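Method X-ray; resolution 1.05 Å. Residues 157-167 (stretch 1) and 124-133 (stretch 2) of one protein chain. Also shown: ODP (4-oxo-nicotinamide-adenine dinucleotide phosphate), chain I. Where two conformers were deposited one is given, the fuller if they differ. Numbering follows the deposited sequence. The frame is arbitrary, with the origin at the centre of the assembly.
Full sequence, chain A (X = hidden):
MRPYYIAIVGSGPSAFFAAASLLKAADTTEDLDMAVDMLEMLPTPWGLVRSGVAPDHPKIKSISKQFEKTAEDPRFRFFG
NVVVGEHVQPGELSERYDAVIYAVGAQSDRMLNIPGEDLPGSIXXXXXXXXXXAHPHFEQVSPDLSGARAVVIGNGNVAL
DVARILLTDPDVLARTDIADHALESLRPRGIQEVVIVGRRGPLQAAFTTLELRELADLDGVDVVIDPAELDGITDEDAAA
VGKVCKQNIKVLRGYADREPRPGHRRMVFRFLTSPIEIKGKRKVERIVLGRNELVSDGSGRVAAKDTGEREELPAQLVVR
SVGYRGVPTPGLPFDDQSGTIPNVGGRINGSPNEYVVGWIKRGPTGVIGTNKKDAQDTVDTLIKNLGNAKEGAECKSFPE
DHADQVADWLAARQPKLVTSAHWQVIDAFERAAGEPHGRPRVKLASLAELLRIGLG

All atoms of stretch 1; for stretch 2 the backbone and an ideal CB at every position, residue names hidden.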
# COMPACT_ATOMS: atom_id res chain seq x y z
N ASN A 157 1.68 -8.73 -6.52
CA ASN A 157 1.47 -7.72 -7.54
C ASN A 157 2.34 -6.49 -7.35
O ASN A 157 2.62 -5.80 -8.32
CB ASN A 157 -0.01 -7.33 -7.61
CG ASN A 157 -0.88 -8.40 -8.24
OD1 ASN A 157 -0.46 -9.14 -9.12
ND2 ASN A 157 -2.13 -8.45 -7.80
N VAL A 158 2.76 -6.17 -6.13
CA VAL A 158 3.63 -5.01 -5.99
C VAL A 158 4.97 -5.25 -6.70
O VAL A 158 5.57 -4.35 -7.24
CB VAL A 158 3.80 -4.61 -4.52
CG1 VAL A 158 4.81 -3.47 -4.39
CG2 VAL A 158 2.47 -4.22 -3.93
N ALA A 159 5.45 -6.51 -6.71
CA ALA A 159 6.66 -6.82 -7.44
C ALA A 159 6.51 -6.51 -8.93
O ALA A 159 7.42 -6.02 -9.57
CB ALA A 159 7.05 -8.28 -7.27
N LEU A 160 5.32 -6.79 -9.46
CA LEU A 160 5.06 -6.45 -10.85
C LEU A 160 5.05 -4.95 -11.04
O LEU A 160 5.60 -4.47 -12.03
CB LEU A 160 3.73 -7.03 -11.31
CG LEU A 160 3.62 -8.53 -11.24
CD1 LEU A 160 2.24 -8.97 -11.74
CD2 LEU A 160 4.72 -9.21 -12.02
N ASP A 161 4.42 -4.20 -10.14
CA ASP A 161 4.41 -2.75 -10.27
C ASP A 161 5.86 -2.22 -10.32
O ASP A 161 6.20 -1.39 -11.16
CB ASP A 161 3.71 -2.09 -9.09
CG ASP A 161 2.20 -2.15 -9.11
OD1 ASP A 161 1.61 -2.65 -10.08
OD2 ASP A 161 1.57 -1.65 -8.15
N VAL A 162 6.71 -2.70 -9.41
CA VAL A 162 8.08 -2.22 -9.37
C VAL A 162 8.77 -2.50 -10.70
O VAL A 162 9.43 -1.64 -11.27
CB VAL A 162 8.83 -2.87 -8.22
CG1 VAL A 162 10.30 -2.61 -8.27
CG2 VAL A 162 8.27 -2.41 -6.87
N ALA A 163 8.61 -3.72 -11.19
CA ALA A 163 9.28 -4.11 -12.42
C ALA A 163 8.76 -3.28 -13.61
O ALA A 163 9.53 -2.86 -14.46
CB ALA A 163 9.07 -5.57 -12.66
N ARG A 164 7.45 -3.05 -13.66
CA ARG A 164 6.88 -2.22 -14.72
C ARG A 164 7.44 -0.82 -14.71
O ARG A 164 7.77 -0.27 -15.75
CB ARG A 164 5.37 -2.09 -14.63
CG ARG A 164 4.59 -3.29 -15.00
CD ARG A 164 3.11 -2.99 -15.47
NE ARG A 164 2.52 -1.99 -14.59
CZ ARG A 164 2.21 -2.21 -13.31
NH1 ARG A 164 2.21 -3.43 -12.81
NH2 ARG A 164 1.89 -1.16 -12.58
N ILE A 165 7.49 -0.21 -13.54
CA ILE A 165 7.98 1.16 -13.50
C ILE A 165 9.44 1.23 -13.89
O ILE A 165 9.86 2.16 -14.59
CB ILE A 165 7.68 1.79 -12.13
CG1 ILE A 165 6.14 1.86 -11.90
CG2 ILE A 165 8.36 3.10 -11.99
CD1 ILE A 165 5.35 2.53 -12.95
N LEU A 166 10.23 0.22 -13.54
CA LEU A 166 11.64 0.21 -13.91
C LEU A 166 11.89 0.03 -15.40
O LEU A 166 12.93 0.45 -15.89
CB LEU A 166 12.38 -0.89 -13.13
CG LEU A 166 12.56 -0.65 -11.63
CD1 LEU A 166 13.09 -1.93 -10.99
CD2 LEU A 166 13.51 0.51 -11.36
N LEU A 167 10.95 -0.60 -16.09
CA LEU A 167 11.15 -1.00 -17.49
C LEU A 167 10.29 -0.29 -18.52
O LEU A 167 10.58 -0.33 -19.69
CB LEU A 167 10.96 -2.49 -17.65
CG LEU A 167 12.03 -3.35 -16.98
CD1 LEU A 167 11.65 -4.80 -16.99
CD2 LEU A 167 13.35 -3.19 -17.67
N UNK A 124 13.28 -1.40 -0.01
CA UNK A 124 11.99 -2.05 -0.06
C UNK A 124 11.13 -1.44 -1.12
O UNK A 124 11.24 -0.28 -1.48
CB UNK A 124 11.29 -1.98 1.30
N UNK A 125 10.19 -2.22 -1.61
CA UNK A 125 9.19 -1.69 -2.49
C UNK A 125 8.41 -0.57 -1.83
O UNK A 125 8.03 0.39 -2.49
CB UNK A 125 8.24 -2.80 -2.94
N UNK A 126 8.15 -0.68 -0.52
CA UNK A 126 7.47 0.42 0.16
C UNK A 126 8.16 1.76 -0.18
O UNK A 126 7.52 2.75 -0.51
CB UNK A 126 7.46 0.19 1.67
N UNK A 127 9.48 1.79 -0.04
CA UNK A 127 10.23 3.01 -0.25
C UNK A 127 10.32 3.37 -1.74
O UNK A 127 10.30 4.54 -2.06
CB UNK A 127 11.63 2.87 0.35
N UNK A 128 10.46 2.40 -2.63
CA UNK A 128 10.54 2.68 -4.05
C UNK A 128 9.22 3.22 -4.59
O UNK A 128 9.20 4.22 -5.30
CB UNK A 128 10.94 1.42 -4.81
N UNK A 129 8.13 2.56 -4.25
CA UNK A 129 6.80 2.97 -4.60
C UNK A 129 6.49 4.34 -4.03
O UNK A 129 5.96 5.23 -4.71
CB UNK A 129 5.78 1.94 -4.11
N UNK A 130 6.76 4.52 -2.74
CA UNK A 130 6.52 5.82 -2.15
C UNK A 130 7.25 6.92 -2.91
O UNK A 130 6.73 8.00 -3.15
CB UNK A 130 6.95 5.82 -0.68
N UNK A 131 8.50 6.63 -3.27
CA UNK A 131 9.29 7.58 -4.02
C UNK A 131 8.70 7.87 -5.40
O UNK A 131 8.51 9.03 -5.77
CB UNK A 131 10.72 7.06 -4.16
N UNK A 132 8.35 6.83 -6.15
CA UNK A 132 7.84 7.09 -7.49
C UNK A 132 6.43 7.67 -7.49
O UNK A 132 6.02 8.26 -8.48
CB UNK A 132 7.86 5.80 -8.31
N UNK A 133 5.71 7.50 -6.39
CA UNK A 133 4.39 8.08 -6.27
C UNK A 133 4.35 9.39 -5.47
O UNK A 133 3.27 9.86 -5.13
CB UNK A 133 3.45 7.06 -5.62
O1X ODP I . 6.09 -17.57 -0.46
P2B ODP I . 5.16 -16.42 -0.24
O2X ODP I . 3.79 -16.61 -0.87
O3X ODP I . 5.04 -16.00 1.21
O2B ODP I . 5.88 -15.22 -1.04
C2B ODP I . 5.57 -13.85 -0.81
C3B ODP I . 4.75 -13.18 -1.89
O3B ODP I . 5.17 -13.63 -3.17
C1B ODP I . 6.82 -13.05 -0.85
N9A ODP I . 7.72 -13.17 0.28
C8A ODP I . 7.46 -12.93 1.60
N7A ODP I . 8.54 -13.09 2.35
C5A ODP I . 9.55 -13.45 1.49
C4A ODP I . 9.03 -13.51 0.19
N3A ODP I . 9.74 -13.82 -0.92
C2A ODP I . 11.03 -14.09 -0.68
N1A ODP I . 11.63 -14.04 0.54
C6A ODP I . 10.89 -13.72 1.64
N6A ODP I . 11.54 -13.62 2.81
O4B ODP I . 6.35 -11.72 -0.92
C4B ODP I . 5.16 -11.72 -1.73
C5B ODP I . 4.12 -10.87 -1.06
O5B ODP I . 3.03 -10.75 -1.96
PA ODP I . 1.66 -10.12 -1.44
O1A ODP I . 0.70 -10.21 -2.53
O2A ODP I . 1.28 -10.68 -0.13
O3 ODP I . 2.08 -8.61 -1.13
PN ODP I . 2.30 -7.30 -2.08
O1N ODP I . 2.89 -7.68 -3.38
O2N ODP I . 2.98 -6.34 -1.19
O5D ODP I . 0.82 -6.84 -2.37
C5D ODP I . -0.00 -6.38 -1.27
C4D ODP I . -1.45 -6.45 -1.69
O4D ODP I . -1.80 -5.41 -2.59
C1D ODP I . -2.39 -5.97 -3.76
C2D ODP I . -1.92 -7.36 -3.80
O2D ODP I . -2.56 -8.19 -4.70
C3D ODP I . -1.80 -7.77 -2.38
O3D ODP I . -3.07 -8.23 -1.95
N1N ODP I . -2.25 -5.12 -4.90
C2N ODP I . -3.19 -5.28 -5.94
C3N ODP I . -2.86 -4.80 -7.17
C7N ODP I . -3.94 -5.07 -8.23
N7N ODP I . -3.66 -4.64 -9.44
O7N ODP I . -4.97 -5.68 -7.88
C4N ODP I . -1.64 -4.19 -7.48
O99 ODP I . -1.31 -3.80 -8.64
C5N ODP I . -0.68 -4.06 -6.38
C6N ODP I . -1.01 -4.56 -5.09

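Position 124 precedes the helix, with phi/psi of -92/155, and nothing of stretch 1 lies within 5.5 Å of its ideal CB. The contact therefore sets no preference. The deposited residue is Ala124, at the N-cap position; its O accepts a bond from the backbone N of position 128 at 3.0 Å.

At position 125 the backbone is helical (-58/-37) and CA-to-CB points toward stretch 1. The ideal CB already lies 3.8 Å from Val158 CG1 and 3.9 Å from Val162 CG2, which is van der Waals distance, and the CA is 7.0 Å from the CA of Val162. With two methyls this near, a small apolar side chain suits best. The residue is Ala125, whose CB fills the site, 3.8 Å from Val158 CG1.

Positions 126 and 127 have no stretch 1 atom within 5.5 Å of their ideal CB atoms; the first points away and the second is out of reach. Many residues would serve. They are Val126 and Asp127.

Position 128 again points toward stretch 1, but its ideal CB stands 5.1 Å from Val162 CG2, leaving a gap to be spanned. Beyond it lie the methyls of Val162 and Leu166, with no charge at hand, so leucine, methionine or phenylalanine would all be plausible. Phe128 is found, with chi1 at t. Its CD2 lies 3.8 Å from Val162 CG1 and its CZ 3.5 Å from Leu166 CD2; both methyls approach the ring obliquely.

At position 129 CA-to-CB runs sideways and the ideal CB has no neighbour within 5.5 Å, so only a side chain with some reach would touch stretch 1. A branched aliphatic residue is reasonable. Val129 places CG2 4.2 Å from Val158 CG1 and 4.3 Å from Val162 CG2, a looser apolar contact.

Position 130 is out of reach of stretch 1. Its phi/psi of -56/-42 is ordinary helix and does not demand glycine, but an ideal CB would sit 3.1 Å from Val126 O, somewhat crowded. Gly130 avoids that approach. Position 131 points sideways, with no stretch 1 atom near its ideal CB, and is little constrained; Trp131 comes nearest with CZ3, 6.5 Å from Ile165 CG2, too far for contact.

Position 132 points toward stretch 1, its ideal CB 4.6 Å from Ile165 CG2. Ile165 offers an aliphatic surface, and farther on stands the carboxylate of Asp161, so a long apolar side chain would suit, and one with a polar tip could use both features. Tyr132, with chi1 at p, does so. Ile165 CG1 lies over one ring face, 4.0 Å from the centroid and 22° off the normal, a CH-pi contact. The hydroxyl donates to a water (OH to water O, 2.6 Å), which in turn donates to Asp161 OD2 (water O to OD2, 2.8 Å). Asp161 OD1 is engaged in a salt bridge with Arg164 NH1 at 2.9 Å.

Position 133 leaves helical phi/psi (-100/13) and is out of reach, so stretch 1 dictates nothing. It is Asn133.

Stretch 2 124-133: AAVDFVGWYN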
# COMPACT_ATOMS: atom_id res chain seq x y z
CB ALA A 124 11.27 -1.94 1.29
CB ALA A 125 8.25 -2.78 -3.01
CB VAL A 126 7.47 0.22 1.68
CG1 VAL A 126 6.80 1.39 2.37
CG2 VAL A 126 6.73 -1.08 2.02
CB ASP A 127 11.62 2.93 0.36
CG ASP A 127 11.60 2.70 1.84
OD1 ASP A 127 11.09 1.63 2.30
OD2 ASP A 127 12.12 3.52 2.62
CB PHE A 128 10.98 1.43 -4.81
CG PHE A 128 11.21 1.69 -6.27
CD1 PHE A 128 12.21 2.52 -6.69
CD2 PHE A 128 10.44 1.05 -7.22
CE1 PHE A 128 12.41 2.76 -8.04
CE2 PHE A 128 10.66 1.31 -8.56
CZ PHE A 128 11.62 2.16 -8.94
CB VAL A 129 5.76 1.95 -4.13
CG1 VAL A 129 4.34 2.46 -4.36
CG2 VAL A 129 5.95 0.58 -4.81
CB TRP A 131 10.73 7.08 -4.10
CG TRP A 131 11.63 7.91 -4.93
CD1 TRP A 131 12.20 9.10 -4.62
CD2 TRP A 131 12.10 7.58 -6.23
NE1 TRP A 131 13.01 9.54 -5.65
CE2 TRP A 131 12.96 8.61 -6.65
CE3 TRP A 131 11.90 6.50 -7.07
CZ2 TRP A 131 13.60 8.59 -7.90
CZ3 TRP A 131 12.53 6.47 -8.29
CH2 TRP A 131 13.35 7.50 -8.69
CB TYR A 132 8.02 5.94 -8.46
CG TYR A 132 7.23 4.66 -8.31
CD1 TYR A 132 5.87 4.62 -8.30
CD2 TYR A 132 7.90 3.44 -8.25
CE1 TYR A 132 5.17 3.40 -8.24
CE2 TYR A 132 7.23 2.24 -8.22
CZ TYR A 132 5.86 2.21 -8.22
OH TYR A 132 5.23 0.98 -8.21
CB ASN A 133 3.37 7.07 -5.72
CG ASN A 133 2.75 6.21 -6.78
OD1 ASN A 133 2.65 6.62 -7.96
ND2 ASN A 133 2.27 5.05 -6.38
O HOH W 1 2.72 0.78 -7.48
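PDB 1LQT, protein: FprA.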